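PDB 1NP6: molybdopterin-guanine dinucleotide biosynthesis adapter protein from Escherichia coli, which binds GTP, hydrolyses it weakly, and may act as a homodimeric adapter for efficient biosynthesis and use of the molybdopterin guanine dinucleotide form of molybdenum cofactor. Local coordinates for residues Thr20-Lys25 with Leu153-Val158; Pro28-Arg33 with Leu101-Val106; Arg33-Gly38 with Phe164-Met169; Ala115-Phe120 with Glu159-Phe164; Leu131-His136 with Leu146-Ala151. All blocks are in the same frame, centred on the assembly; numbering follows the deposited sequence.

Contact 1: Thr20-Lys25 with Leu153-Val158. With SO4 (sulfate ion), chain D.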
# COMPACT_ATOMS: atom_id res chain seq x y z
N THR B 20 -11.69 8.70 16.26
CA THR B 20 -11.55 8.97 14.81
C THR B 20 -12.02 10.40 14.44
O THR B 20 -11.39 11.08 13.61
CB THR B 20 -12.24 7.89 13.91
OG1 THR B 20 -13.63 8.21 13.71
CG2 THR B 20 -12.25 6.50 14.55
N THR B 21 -13.08 10.84 15.10
CA THR B 21 -13.61 12.19 14.97
C THR B 21 -12.59 13.27 15.37
O THR B 21 -12.47 14.30 14.71
CB THR B 21 -14.91 12.32 15.82
OG1 THR B 21 -16.00 11.73 15.10
CG2 THR B 21 -15.33 13.77 16.04
N LEU B 22 -11.87 13.01 16.46
CA LEU B 22 -10.82 13.90 16.94
C LEU B 22 -9.68 13.96 15.93
O LEU B 22 -9.23 15.04 15.59
CB LEU B 22 -10.30 13.45 18.32
CG LEU B 22 -9.23 14.36 18.94
CD1 LEU B 22 -9.71 15.81 19.08
CD2 LEU B 22 -8.75 13.85 20.28
N LEU B 23 -9.21 12.79 15.48
CA LEU B 23 -8.13 12.70 14.48
C LEU B 23 -8.50 13.39 13.16
O LEU B 23 -7.63 13.98 12.50
CB LEU B 23 -7.74 11.25 14.25
CG LEU B 23 -6.51 10.64 14.93
CD1 LEU B 23 -5.94 11.46 16.08
CD2 LEU B 23 -6.78 9.19 15.35
N LYS B 24 -9.78 13.34 12.81
CA LYS B 24 -10.32 14.01 11.62
C LYS B 24 -10.08 15.51 11.60
O LYS B 24 -9.91 16.08 10.53
CB LYS B 24 -11.83 13.75 11.48
CG LYS B 24 -12.17 12.50 10.71
CD LYS B 24 -13.48 12.66 9.96
CE LYS B 24 -14.40 11.45 10.17
NZ LYS B 24 -15.82 11.87 10.33
N LYS B 25 -10.06 16.14 12.78
CA LYS B 25 -9.77 17.58 12.93
C LYS B 25 -8.32 17.92 13.32
O LYS B 25 -7.84 19.02 13.05
CB LYS B 25 -10.69 18.24 13.96
CG LYS B 25 -12.05 17.58 14.16
CD LYS B 25 -13.05 18.57 14.74
CE LYS B 25 -13.00 18.59 16.25
NZ LYS B 25 -13.45 19.90 16.82
N LEU B 153 -5.43 18.10 29.02
CA LEU B 153 -5.76 18.95 27.89
C LEU B 153 -7.28 18.97 27.66
O LEU B 153 -7.99 18.02 27.98
CB LEU B 153 -5.03 18.45 26.63
CG LEU B 153 -3.54 18.05 26.75
CD1 LEU B 153 -3.02 17.43 25.44
CD2 LEU B 153 -2.68 19.22 27.16
N ASP B 154 -7.77 20.06 27.07
CA ASP B 154 -9.17 20.19 26.68
C ASP B 154 -9.39 19.48 25.34
O ASP B 154 -8.82 19.87 24.32
CB ASP B 154 -9.51 21.67 26.60
CG ASP B 154 -10.98 21.94 26.39
OD1 ASP B 154 -11.74 21.00 26.06
OD2 ASP B 154 -11.44 23.09 26.53
N ILE B 155 -10.23 18.44 25.36
CA ILE B 155 -10.46 17.59 24.19
C ILE B 155 -11.15 18.38 23.07
O ILE B 155 -11.04 18.03 21.90
CB ILE B 155 -11.24 16.30 24.58
CG1 ILE B 155 -11.19 15.23 23.46
CG2 ILE B 155 -12.63 16.62 25.07
CD1 ILE B 155 -11.88 13.90 23.82
N ASN B 156 -11.80 19.47 23.46
CA ASN B 156 -12.47 20.36 22.51
C ASN B 156 -11.61 21.57 22.06
O ASN B 156 -12.06 22.39 21.25
CB ASN B 156 -13.85 20.78 23.06
CG ASN B 156 -14.76 19.57 23.37
OD1 ASN B 156 -15.23 18.87 22.47
ND2 ASN B 156 -14.99 19.32 24.66
N ASP B 157 -10.37 21.67 22.57
CA ASP B 157 -9.40 22.68 22.13
C ASP B 157 -8.37 22.06 21.16
O ASP B 157 -7.24 21.76 21.55
CB ASP B 157 -8.70 23.31 23.35
CG ASP B 157 -7.82 24.54 23.00
OD1 ASP B 157 -7.55 24.83 21.82
OD2 ASP B 157 -7.34 25.27 23.88
N VAL B 158 -8.78 21.90 19.90
CA VAL B 158 -7.97 21.28 18.85
C VAL B 158 -6.64 22.00 18.54
O VAL B 158 -5.60 21.33 18.38
CB VAL B 158 -8.79 21.07 17.54
CG1 VAL B 158 -7.93 20.42 16.45
CG2 VAL B 158 -10.02 20.22 17.81
S SO4 D . -14.28 6.16 18.67
O1 SO4 D . -13.65 6.53 17.42
O2 SO4 D . -13.39 6.44 19.81
O3 SO4 D . -15.49 6.95 18.81
O4 SO4 D . -14.61 4.74 18.66
O HOH W 1 -12.21 18.23 19.50

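Contact 2: Pro28-Arg33 with Leu101-Val106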
# COMPACT_ATOMS: atom_id res chain seq x y z
N PRO B 28 -5.63 17.91 9.89
CA PRO B 28 -5.62 19.19 9.15
C PRO B 28 -4.87 20.29 9.89
O PRO B 28 -4.09 21.01 9.26
CB PRO B 28 -7.11 19.54 9.01
CG PRO B 28 -7.83 18.24 9.10
CD PRO B 28 -7.00 17.37 10.05
N ALA B 29 -5.12 20.42 11.21
CA ALA B 29 -4.49 21.41 12.05
C ALA B 29 -2.98 21.25 12.10
O ALA B 29 -2.23 22.23 12.08
CB ALA B 29 -5.08 21.36 13.43
N LEU B 30 -2.51 20.00 12.17
CA LEU B 30 -1.08 19.74 12.08
C LEU B 30 -0.52 20.15 10.71
O LEU B 30 0.52 20.81 10.63
CB LEU B 30 -0.78 18.26 12.39
CG LEU B 30 -1.01 17.79 13.84
CD1 LEU B 30 -0.89 16.26 13.96
CD2 LEU B 30 -0.08 18.49 14.84
N CYS B 31 -1.22 19.76 9.64
CA CYS B 31 -0.80 20.04 8.28
C CYS B 31 -0.70 21.56 8.04
O CYS B 31 0.18 22.02 7.30
CB CYS B 31 -1.78 19.43 7.28
SG CYS B 31 -1.61 17.66 7.00
N ALA B 32 -1.58 22.32 8.69
CA ALA B 32 -1.57 23.79 8.57
C ALA B 32 -0.29 24.42 9.12
O ALA B 32 0.13 25.46 8.64
CB ALA B 32 -2.78 24.38 9.25
N ARG B 33 0.32 23.79 10.13
CA ARG B 33 1.59 24.26 10.70
C ARG B 33 2.84 23.77 9.94
O ARG B 33 3.98 24.07 10.34
CB ARG B 33 1.68 23.88 12.19
CG ARG B 33 0.67 24.55 13.10
CD ARG B 33 0.37 23.76 14.36
NE ARG B 33 -0.85 24.21 15.04
CZ ARG B 33 -0.88 25.03 16.07
NH1 ARG B 33 0.24 25.53 16.57
NH2 ARG B 33 -2.03 25.37 16.62
N LEU B 101 7.91 12.36 5.78
CA LEU B 101 7.00 12.46 6.94
C LEU B 101 7.74 12.98 8.16
O LEU B 101 8.95 12.78 8.29
CB LEU B 101 6.37 11.09 7.28
CG LEU B 101 5.43 10.37 6.29
CD1 LEU B 101 5.09 8.98 6.81
CD2 LEU B 101 4.12 11.15 5.97
N ASP B 102 7.01 13.61 9.07
CA ASP B 102 7.56 14.14 10.32
C ASP B 102 7.09 13.42 11.58
O ASP B 102 7.72 13.54 12.63
CB ASP B 102 7.19 15.62 10.46
CG ASP B 102 7.64 16.45 9.27
OD1 ASP B 102 8.85 16.40 8.95
OD2 ASP B 102 6.87 17.17 8.59
N LEU B 103 5.98 12.69 11.47
CA LEU B 103 5.22 12.19 12.61
C LEU B 103 4.25 11.12 12.13
O LEU B 103 3.54 11.33 11.16
CB LEU B 103 4.39 13.32 13.24
CG LEU B 103 3.36 12.97 14.31
CD1 LEU B 103 4.05 12.79 15.69
CD2 LEU B 103 2.27 14.02 14.38
N ILE B 104 4.21 9.99 12.82
CA ILE B 104 3.22 8.96 12.49
C ILE B 104 2.23 8.78 13.63
O ILE B 104 2.61 8.41 14.75
CB ILE B 104 3.93 7.63 12.11
CG1 ILE B 104 4.78 7.80 10.85
CG2 ILE B 104 2.94 6.50 11.93
CD1 ILE B 104 5.85 6.68 10.64
N LEU B 105 0.94 9.02 13.35
CA LEU B 105 -0.14 8.80 14.31
C LEU B 105 -0.62 7.34 14.25
O LEU B 105 -0.68 6.77 13.17
CB LEU B 105 -1.31 9.75 14.06
CG LEU B 105 -0.94 11.25 14.05
CD1 LEU B 105 -2.02 12.12 13.37
CD2 LEU B 105 -0.68 11.74 15.48
N VAL B 106 -0.99 6.78 15.41
CA VAL B 106 -1.40 5.36 15.51
C VAL B 106 -2.72 5.19 16.25
O VAL B 106 -2.90 5.74 17.34
CB VAL B 106 -0.30 4.51 16.21
CG1 VAL B 106 -0.69 3.00 16.22
CG2 VAL B 106 1.04 4.73 15.54

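Contact 3: Arg33-Gly38 with Phe164-Met169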
# COMPACT_ATOMS: atom_id res chain seq x y z
N ARG B 33 0.32 23.79 10.13
CA ARG B 33 1.59 24.26 10.70
C ARG B 33 2.84 23.77 9.94
O ARG B 33 3.98 24.07 10.34
CB ARG B 33 1.68 23.88 12.19
CG ARG B 33 0.67 24.55 13.10
CD ARG B 33 0.37 23.76 14.36
NE ARG B 33 -0.85 24.21 15.04
CZ ARG B 33 -0.88 25.03 16.07
NH1 ARG B 33 0.24 25.53 16.57
NH2 ARG B 33 -2.03 25.37 16.62
N GLY B 34 2.60 23.00 8.87
CA GLY B 34 3.63 22.43 8.01
C GLY B 34 4.10 21.03 8.43
O GLY B 34 5.05 20.50 7.86
N ILE B 35 3.47 20.45 9.44
CA ILE B 35 3.74 19.07 9.83
C ILE B 35 3.18 18.12 8.77
O ILE B 35 2.05 18.29 8.33
CB ILE B 35 3.13 18.75 11.22
CG1 ILE B 35 3.88 19.50 12.32
CG2 ILE B 35 3.12 17.21 11.48
CD1 ILE B 35 2.98 20.11 13.35
N ARG B 36 3.97 17.13 8.35
CA ARG B 36 3.45 16.15 7.39
C ARG B 36 3.22 14.84 8.13
O ARG B 36 4.16 14.09 8.35
CB ARG B 36 4.40 15.98 6.20
CG ARG B 36 4.84 17.30 5.52
CD ARG B 36 6.12 17.19 4.67
NE ARG B 36 7.32 16.96 5.48
CZ ARG B 36 8.50 16.53 5.02
NH1 ARG B 36 8.67 16.25 3.72
NH2 ARG B 36 9.52 16.36 5.86
N PRO B 37 1.97 14.58 8.55
CA PRO B 37 1.65 13.37 9.33
C PRO B 37 1.42 12.10 8.50
O PRO B 37 0.86 12.13 7.40
CB PRO B 37 0.35 13.76 10.05
CG PRO B 37 -0.35 14.76 9.10
CD PRO B 37 0.78 15.44 8.32
N GLY B 38 1.89 10.98 9.04
CA GLY B 38 1.43 9.66 8.61
C GLY B 38 0.39 9.13 9.59
O GLY B 38 0.27 9.62 10.72
N PHE B 164 0.45 21.17 21.70
CA PHE B 164 1.05 20.23 22.65
C PHE B 164 1.84 19.13 21.93
O PHE B 164 2.90 18.68 22.41
CB PHE B 164 -0.03 19.64 23.57
CG PHE B 164 0.49 18.57 24.51
CD1 PHE B 164 0.95 18.90 25.77
CD2 PHE B 164 0.51 17.23 24.11
CE1 PHE B 164 1.45 17.92 26.63
CE2 PHE B 164 1.00 16.24 24.96
CZ PHE B 164 1.46 16.60 26.23
N VAL B 165 1.31 18.70 20.78
CA VAL B 165 1.99 17.71 19.94
C VAL B 165 3.28 18.29 19.35
O VAL B 165 4.32 17.68 19.45
CB VAL B 165 1.05 17.09 18.86
CG1 VAL B 165 1.82 16.16 17.90
CG2 VAL B 165 -0.14 16.35 19.49
N VAL B 166 3.24 19.48 18.76
CA VAL B 166 4.52 20.11 18.33
C VAL B 166 5.62 20.16 19.44
O VAL B 166 6.79 19.82 19.20
CB VAL B 166 4.30 21.53 17.76
CG1 VAL B 166 5.65 22.18 17.38
CG2 VAL B 166 3.40 21.46 16.55
N GLU B 167 5.22 20.58 20.64
CA GLU B 167 6.13 20.74 21.76
C GLU B 167 6.74 19.41 22.22
O GLU B 167 7.90 19.36 22.58
CB GLU B 167 5.44 21.45 22.91
CG GLU B 167 5.47 22.96 22.76
CD GLU B 167 4.16 23.62 23.13
OE1 GLU B 167 3.65 23.36 24.24
OE2 GLU B 167 3.64 24.41 22.31
N TRP B 168 5.93 18.35 22.19
CA TRP B 168 6.38 16.99 22.43
C TRP B 168 7.35 16.53 21.34
O TRP B 168 8.38 15.89 21.64
CB TRP B 168 5.18 16.03 22.54
CG TRP B 168 5.59 14.58 22.59
CD1 TRP B 168 6.05 13.88 23.69
CD2 TRP B 168 5.59 13.65 21.50
NE1 TRP B 168 6.32 12.58 23.34
CE2 TRP B 168 6.06 12.41 22.01
CE3 TRP B 168 5.25 13.73 20.14
CZ2 TRP B 168 6.19 11.28 21.20
CZ3 TRP B 168 5.38 12.61 19.34
CH2 TRP B 168 5.84 11.39 19.87
N MET B 169 7.05 16.87 20.08
CA MET B 169 7.91 16.50 18.95
C MET B 169 9.32 17.11 19.06
O MET B 169 10.32 16.46 18.72
CB MET B 169 7.28 16.91 17.60
CG MET B 169 6.17 15.97 17.11
SD MET B 169 5.25 16.73 15.67
CE MET B 169 6.39 16.35 14.40

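Contact 4: Ala115-Phe120 with Glu159-Phe164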
# COMPACT_ATOMS: atom_id res chain seq x y z
N ALA B 115 4.60 6.14 23.06
CA ALA B 115 4.03 7.42 23.54
C ALA B 115 2.56 7.53 23.13
O ALA B 115 2.21 7.17 22.00
CB ALA B 115 4.81 8.60 23.00
N LYS B 116 1.72 8.00 24.05
CA LYS B 116 0.27 7.89 23.90
C LYS B 116 -0.50 9.04 24.54
O LYS B 116 -0.17 9.47 25.66
CB LYS B 116 -0.19 6.57 24.54
CG LYS B 116 -1.39 5.92 23.90
CD LYS B 116 -1.30 4.38 23.98
CE LYS B 116 -0.86 3.89 25.36
NZ LYS B 116 -1.06 2.42 25.51
N ILE B 117 -1.53 9.53 23.85
CA ILE B 117 -2.51 10.43 24.46
C ILE B 117 -3.81 9.64 24.63
O ILE B 117 -4.24 8.94 23.71
CB ILE B 117 -2.70 11.72 23.60
CG1 ILE B 117 -1.40 12.53 23.63
CG2 ILE B 117 -3.93 12.55 24.09
CD1 ILE B 117 -1.31 13.65 22.61
N VAL B 118 -4.39 9.70 25.83
CA VAL B 118 -5.60 8.97 26.19
C VAL B 118 -6.76 9.98 26.23
O VAL B 118 -6.58 11.10 26.67
CB VAL B 118 -5.45 8.28 27.57
CG1 VAL B 118 -6.78 7.68 28.09
CG2 VAL B 118 -4.38 7.20 27.48
N LEU B 119 -7.93 9.58 25.75
CA LEU B 119 -9.09 10.48 25.68
C LEU B 119 -10.15 10.09 26.70
O LEU B 119 -10.29 8.91 27.03
CB LEU B 119 -9.68 10.47 24.27
CG LEU B 119 -8.71 10.50 23.07
CD1 LEU B 119 -9.49 10.44 21.77
CD2 LEU B 119 -7.75 11.71 23.06
N PHE B 120 -10.88 11.09 27.22
CA PHE B 120 -12.01 10.87 28.13
C PHE B 120 -13.14 11.85 27.83
O PHE B 120 -12.93 13.06 27.77
CB PHE B 120 -11.57 11.03 29.61
CG PHE B 120 -12.68 10.79 30.61
CD1 PHE B 120 -13.03 9.48 30.99
CD2 PHE B 120 -13.38 11.85 31.17
CE1 PHE B 120 -14.08 9.24 31.89
CE2 PHE B 120 -14.44 11.63 32.09
CZ PHE B 120 -14.77 10.31 32.46
N GLU B 159 -6.66 23.33 18.44
CA GLU B 159 -5.41 24.09 18.27
C GLU B 159 -4.45 23.94 19.46
O GLU B 159 -3.23 23.90 19.29
CB GLU B 159 -5.67 25.58 17.99
CG GLU B 159 -6.51 25.86 16.74
CD GLU B 159 -5.82 25.45 15.45
OE1 GLU B 159 -4.58 25.60 15.35
OE2 GLU B 159 -6.53 24.99 14.53
N GLY B 160 -5.01 23.88 20.67
CA GLY B 160 -4.23 23.67 21.87
C GLY B 160 -3.56 22.30 21.84
O GLY B 160 -2.39 22.17 22.21
N LEU B 161 -4.32 21.30 21.38
CA LEU B 161 -3.82 19.93 21.19
C LEU B 161 -2.69 19.87 20.15
O LEU B 161 -1.67 19.22 20.36
CB LEU B 161 -4.99 18.99 20.82
CG LEU B 161 -4.73 17.48 20.66
CD1 LEU B 161 -3.99 16.91 21.88
CD2 LEU B 161 -6.03 16.74 20.43
N ALA B 162 -2.87 20.57 19.03
CA ALA B 162 -1.84 20.67 18.00
C ALA B 162 -0.56 21.33 18.54
O ALA B 162 0.54 20.95 18.15
CB ALA B 162 -2.38 21.42 16.74
N ASP B 163 -0.71 22.30 19.44
CA ASP B 163 0.43 22.97 20.06
C ASP B 163 1.19 21.99 20.95
O ASP B 163 2.42 22.00 20.97
CB ASP B 163 -0.01 24.17 20.91
CG ASP B 163 -0.46 25.36 20.07
OD1 ASP B 163 -0.31 25.34 18.84
OD2 ASP B 163 -0.97 26.37 20.57
N PHE B 164 0.45 21.17 21.70
CA PHE B 164 1.05 20.23 22.65
C PHE B 164 1.84 19.13 21.93
O PHE B 164 2.90 18.68 22.41
CB PHE B 164 -0.03 19.64 23.57
CG PHE B 164 0.49 18.57 24.51
CD1 PHE B 164 0.95 18.90 25.77
CD2 PHE B 164 0.51 17.23 24.11
CE1 PHE B 164 1.45 17.92 26.63
CE2 PHE B 164 1.00 16.24 24.96
CZ PHE B 164 1.46 16.60 26.23

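Contact 5: Leu131-His136 with Leu146-Ala151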
# COMPACT_ATOMS: atom_id res chain seq x y z
N LEU B 131 -10.02 4.73 34.08
CA LEU B 131 -8.95 5.00 33.12
C LEU B 131 -7.64 4.29 33.49
O LEU B 131 -7.18 4.37 34.63
CB LEU B 131 -8.66 6.51 33.03
CG LEU B 131 -9.60 7.38 32.20
CD1 LEU B 131 -9.25 8.85 32.40
CD2 LEU B 131 -9.57 7.02 30.72
N VAL B 132 -7.05 3.59 32.51
CA VAL B 132 -5.76 2.92 32.69
C VAL B 132 -4.63 3.77 32.10
O VAL B 132 -4.50 3.90 30.88
CB VAL B 132 -5.76 1.45 32.15
CG1 VAL B 132 -6.84 0.62 32.82
CG2 VAL B 132 -5.94 1.38 30.63
N ILE B 133 -3.83 4.38 32.97
CA ILE B 133 -2.74 5.27 32.58
C ILE B 133 -1.37 4.65 32.87
O ILE B 133 -0.80 4.90 33.93
CB ILE B 133 -2.86 6.64 33.30
CG1 ILE B 133 -4.24 7.28 33.06
CG2 ILE B 133 -1.73 7.58 32.87
CD1 ILE B 133 -4.51 8.52 33.90
N ASP B 134 -0.87 3.87 31.91
CA ASP B 134 0.44 3.21 32.02
C ASP B 134 1.60 4.19 31.77
O ASP B 134 1.38 5.40 31.64
CB ASP B 134 0.52 1.99 31.09
CG ASP B 134 0.41 2.36 29.62
OD1 ASP B 134 -0.48 1.82 28.93
OD2 ASP B 134 1.17 3.19 29.06
N ARG B 135 2.83 3.67 31.68
CA ARG B 135 4.03 4.52 31.63
C ARG B 135 4.20 5.29 30.31
O ARG B 135 4.96 6.27 30.25
CB ARG B 135 5.30 3.71 31.95
CG ARG B 135 5.60 2.60 30.96
CD ARG B 135 6.78 1.72 31.35
NE ARG B 135 7.79 1.66 30.30
CZ ARG B 135 8.78 2.54 30.15
NH1 ARG B 135 8.92 3.56 30.99
NH2 ARG B 135 9.65 2.41 29.15
N HIS B 136 3.51 4.85 29.27
CA HIS B 136 3.63 5.47 27.95
C HIS B 136 2.77 6.72 27.73
O HIS B 136 2.95 7.41 26.73
CB HIS B 136 3.31 4.43 26.87
CG HIS B 136 4.34 3.34 26.78
ND1 HIS B 136 4.00 2.01 26.78
CD2 HIS B 136 5.69 3.40 26.69
CE1 HIS B 136 5.11 1.28 26.70
NE2 HIS B 136 6.14 2.10 26.64
N LEU B 146 -9.54 16.97 35.41
CA LEU B 146 -9.03 15.90 36.24
C LEU B 146 -7.75 16.47 36.85
O LEU B 146 -7.08 17.32 36.24
CB LEU B 146 -8.78 14.61 35.43
CG LEU B 146 -9.92 13.97 34.61
CD1 LEU B 146 -9.41 13.10 33.47
CD2 LEU B 146 -10.90 13.18 35.47
N ASN B 147 -7.44 16.07 38.08
CA ASN B 147 -6.15 16.40 38.66
C ASN B 147 -5.27 15.17 38.47
O ASN B 147 -5.58 14.09 39.00
CB ASN B 147 -6.26 16.81 40.14
CG ASN B 147 -4.91 17.24 40.74
OD1 ASN B 147 -4.26 18.17 40.25
ND2 ASN B 147 -4.49 16.55 41.79
N LEU B 148 -4.22 15.32 37.68
CA LEU B 148 -3.49 14.16 37.19
C LEU B 148 -1.98 14.19 37.40
O LEU B 148 -1.39 15.25 37.66
CB LEU B 148 -3.80 13.92 35.70
CG LEU B 148 -5.16 13.32 35.33
CD1 LEU B 148 -5.35 13.36 33.83
CD2 LEU B 148 -5.33 11.91 35.85
N ASP B 149 -1.37 13.01 37.26
CA ASP B 149 0.08 12.87 37.18
C ASP B 149 0.65 13.49 35.90
O ASP B 149 1.67 14.19 35.93
CB ASP B 149 0.46 11.38 37.26
CG ASP B 149 -0.77 10.47 37.33
OD1 ASP B 149 -1.32 10.28 38.44
OD2 ASP B 149 -1.25 9.89 36.33
N VAL B 150 -0.03 13.25 34.77
CA VAL B 150 0.39 13.77 33.47
C VAL B 150 -0.43 15.01 33.08
O VAL B 150 -1.42 15.34 33.73
CB VAL B 150 0.27 12.69 32.36
CG1 VAL B 150 1.13 11.48 32.68
CG2 VAL B 150 -1.19 12.27 32.15
N ALA B 151 -0.01 15.69 32.01
CA ALA B 151 -0.73 16.86 31.47
C ALA B 151 -2.22 16.59 31.25
O ALA B 151 -2.61 15.45 30.94
CB ALA B 151 -0.11 17.30 30.16

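Contact 1: Thr20-Lys25 with Leu153-Val158
Val158, the first residue of helix 158-170, sets both its methyls against Lys25 of helix 19-32. Its CG2 lies 3.6 Å from Lys25 NZ and also touches CE; the lysine chain bends at chi3 (-87°), and its end runs roughly perpendicular to the valine side chain. Val158 CG1 rests on the Lys25 carbonyl, 3.7 Å from Lys25 O. With an alanine in place of Val158 both methyls go, which is likely to open a gap over that carbonyl and leave the lysine end freer to swing. Deeper in, Leu22 points CG anti to its backbone N (chi1 -177°) and brings CD1 to 3.8 Å from Ile155 O. Leu22 CD2 meets Ile155 CG1 at 4.2 Å. A water donates to Ile155 O at 2.7 Å and weakly accepts from Lys25 NZ.

Behind Ile155 O stands a type I turn from Asp154 to Asp157. Asp154 suits its start: OD1 takes the N-H of Asn156 from above the carboxylate plane, making an Asx turn. Asp157 then N-caps the next helix through Gly160 N.

At the front of helix 19-32, the Thr20 N-H points almost straight at a sulfate held also by amides of the Walker A P-loop, probably where a nucleotide phosphate would bind. The contact thus joins the P-loop helix to the turn between strand 151-154 and helix 158-170, with Leu119 of strand 116-120 beneath Leu22 and Ile155.

Contact 2: Pro28-Arg33 with Leu101-Val106
Leu30 reaches Leu103 and Leu105 where the helix that follows the P-loop packs on the parallel sheet, an alpha/beta layering characteristic of P-loop NTPases. Its chi1 of -69° places CG beside the backbone N, and an extended chi2 carries CD1 straight out from helix 19-32 toward strand 103-107. That single methyl makes both contacts.

The two strand leucines answer it with different conformations. Leu103 has CG anti to its backbone N (chi1 171°), and a chi2 of 81° turns CD2 up to the helix, so its side chain stands nearly square to that of Leu30. Leu105, two residues on and therefore on the same face of the strand, resembles Leu30 in both torsions and presents CD1. Leucine suits all three places, because a branched end on a flexible stem can fill the layer between helix and strand without any polar group to satisfy.

Leu103 also packs on Trp168 and Met169 of helix 158-170, and Leu105 on Phe11 of strand 8-12, so the methyl of Leu30 enters a continuous buried core. At other points on the helix, Pro28 packs on Ala62 and Cys31 on Gly63 of the second subunit. Leu30 CD1 comes to 3.9 Å from Leu103 CD2 and 4.3 Å from Leu105 CD1.

Contact 3: Arg33-Gly38 with Phe164-Met169
A chi1 of -70° turns Ile35 CG1 away from the carbonyl carbon, and a chi2 of 137°, well short of the staggered value, swings CD1 over to Val166. The valine offers CG2, the methyl on the N side of its CB, and Ile35 CD1 meets Val166 CG2 at 3.5 Å. This is tighter than an ordinary carbon contact, and the displaced chi2 is consistent with a side chain fitted into a close space. The other branch of Ile35 serves a second partner: Ile35 CG2 stands 4.5 Å from CE of Met169, one helical turn beyond Val166. A beta-branched isoleucine suits the spot because its two arms can touch successive turns of the same helix face, while the long, pliable methionine bends back (chi3 80°) to bring its methyl within range.

Arg33 adds a looser flank. Its CD lies 4.4 Å from the same Val166 CG2, so the aliphatic part of the arginine runs beside the valine while its guanidinium goes on to helix 158-170. There NH2 forms a salt bridge with Glu159, and NH1 is paired with Asp163 at a doubtfully short distance.

Ile35 further packs on Leu30, tying the joint to helix 19-32. Beyond it, Gly38 pairs in parallel with a strand of the second subunit, so the sheet runs on across the dimer. Between Arg33 and Ile35, Gly34 takes a positive phi and closes helix 19-32 with a Schellman motif, a classic helix C-terminus, here leading into the next strand of a beta-alpha-beta unit.

Contact 4: Ala115-Phe120 with Glu159-Phe164
Apolar packing is the whole of the direct contact, and one methyl carries it: Ile117 CD1, which touches both Leu161 and Phe164 on helix 158-170. With chi1 at -66° and a nearly straight chi2, the long branch of Ile117 is pushed outward from strand 116-120 to its full reach. Ile117 CD1 comes to 4.3 Å from Leu161 CD1. The long reach is needed, since the CA atoms of Ile117 and Leu161 are 10.1 Å apart. Leucine and isoleucine, both long and free of polar groups, fill such a layer without burying anything that wants a hydrogen bond.

The aromatic partner meets the same methyl. Phe164, one turn after Leu161, directs its ring toward the sheet, and CE2 lies 4.2 Å from Ile117 CD1. The methyl approaches the ring obliquely, and the two side chains lie alongside, reaching out in opposite senses.

No hydrogen bond crosses the contact. The helix bonds within itself, as from Phe164 N to Gly160 O at 3.1 Å, and its turn puts Leu161 and Phe164, three residues apart, on one face. Strand 116-120 bonds to its neighbours, Ile117 with Ala10 and Ala12 of strand 8-12, Val118 with Ala139 of strand 137-142.

Strand 116-120 therefore lies inside the parallel sheet between strands 8-12 and 137-142. Helix 158-170 rides over it, with Leu161 also packing on Leu26 of helix 19-32, and the ring of Phe164 on Ala139 of strand 137-142.

Contact 5: Leu131-His136 with Leu146-Ala151
In the parallel sheet of this P-loop NTPase-type fold, the loops before and after the penultimate strand, 137-142, meet through Ile133 and Leu148. The longer branch of Ile133 (chi1 -55°) is trans to the carbonyl carbon, and Ile133 CD1 at its end comes to 4.0 Å from Leu148 CD2. The short branch works separately: Ile133 CG2 lies 4.2 Å from Asp149 OD2, a van der Waals approach to one oxygen of an exposed carboxylate. A second pair, Leu131 CD1 and Leu146 CD1, meets more loosely at 4.4 Å.

No hydrogen bond links the loops, so the match is one of shape. Leucine and isoleucine are apt here, since three of them, Ile133, Leu146 and Leu148, also rest on Val140 of the strand between the loops. Leu131 leans on Val118 and Phe120 of strand 116-120 and on Trp14, with its side chain about 7 Å from that of Thr17 in the P-loop.

The end of the first loop is shaped by its own polar bond. Asp134 OD2 accepts the backbone N-H of His136 at 2.9 Å through its anti lone pair, an Asx turn just before strand 137-142 begins. Arg135 then lays CG over the centre of one face of the His136 ring. The two loops thus pack over Val140, next to outermost strand 151-154, on the face of the alpha/beta sheet turned away from helix 158-170.

Contacts 1 to 4 all lie on one layer in which helices 19-32 and 158-170 pack on the parallel sheet. Contacts 1 and 2 use helix 19-32, contacts 3 and 4 helix 158-170. Contacts 2 and 3 are the closest, with centres 5 Å apart; they share Arg33 and sit on neighbouring strands 103-107 and 37-42. Contact 5 is farthest from contact 2 (centres 24 Å) but 12 Å from contact 4, which it touches. Along the chain, contact 2 closes before contact 4 opens. Contact 1 joins the P-loop helix to the turn before helix 158-170, and contact 3 the approach to strand 37-42 to that helix, bringing early and late parts together; contacts 1, 2 and 3 also touch the second subunit.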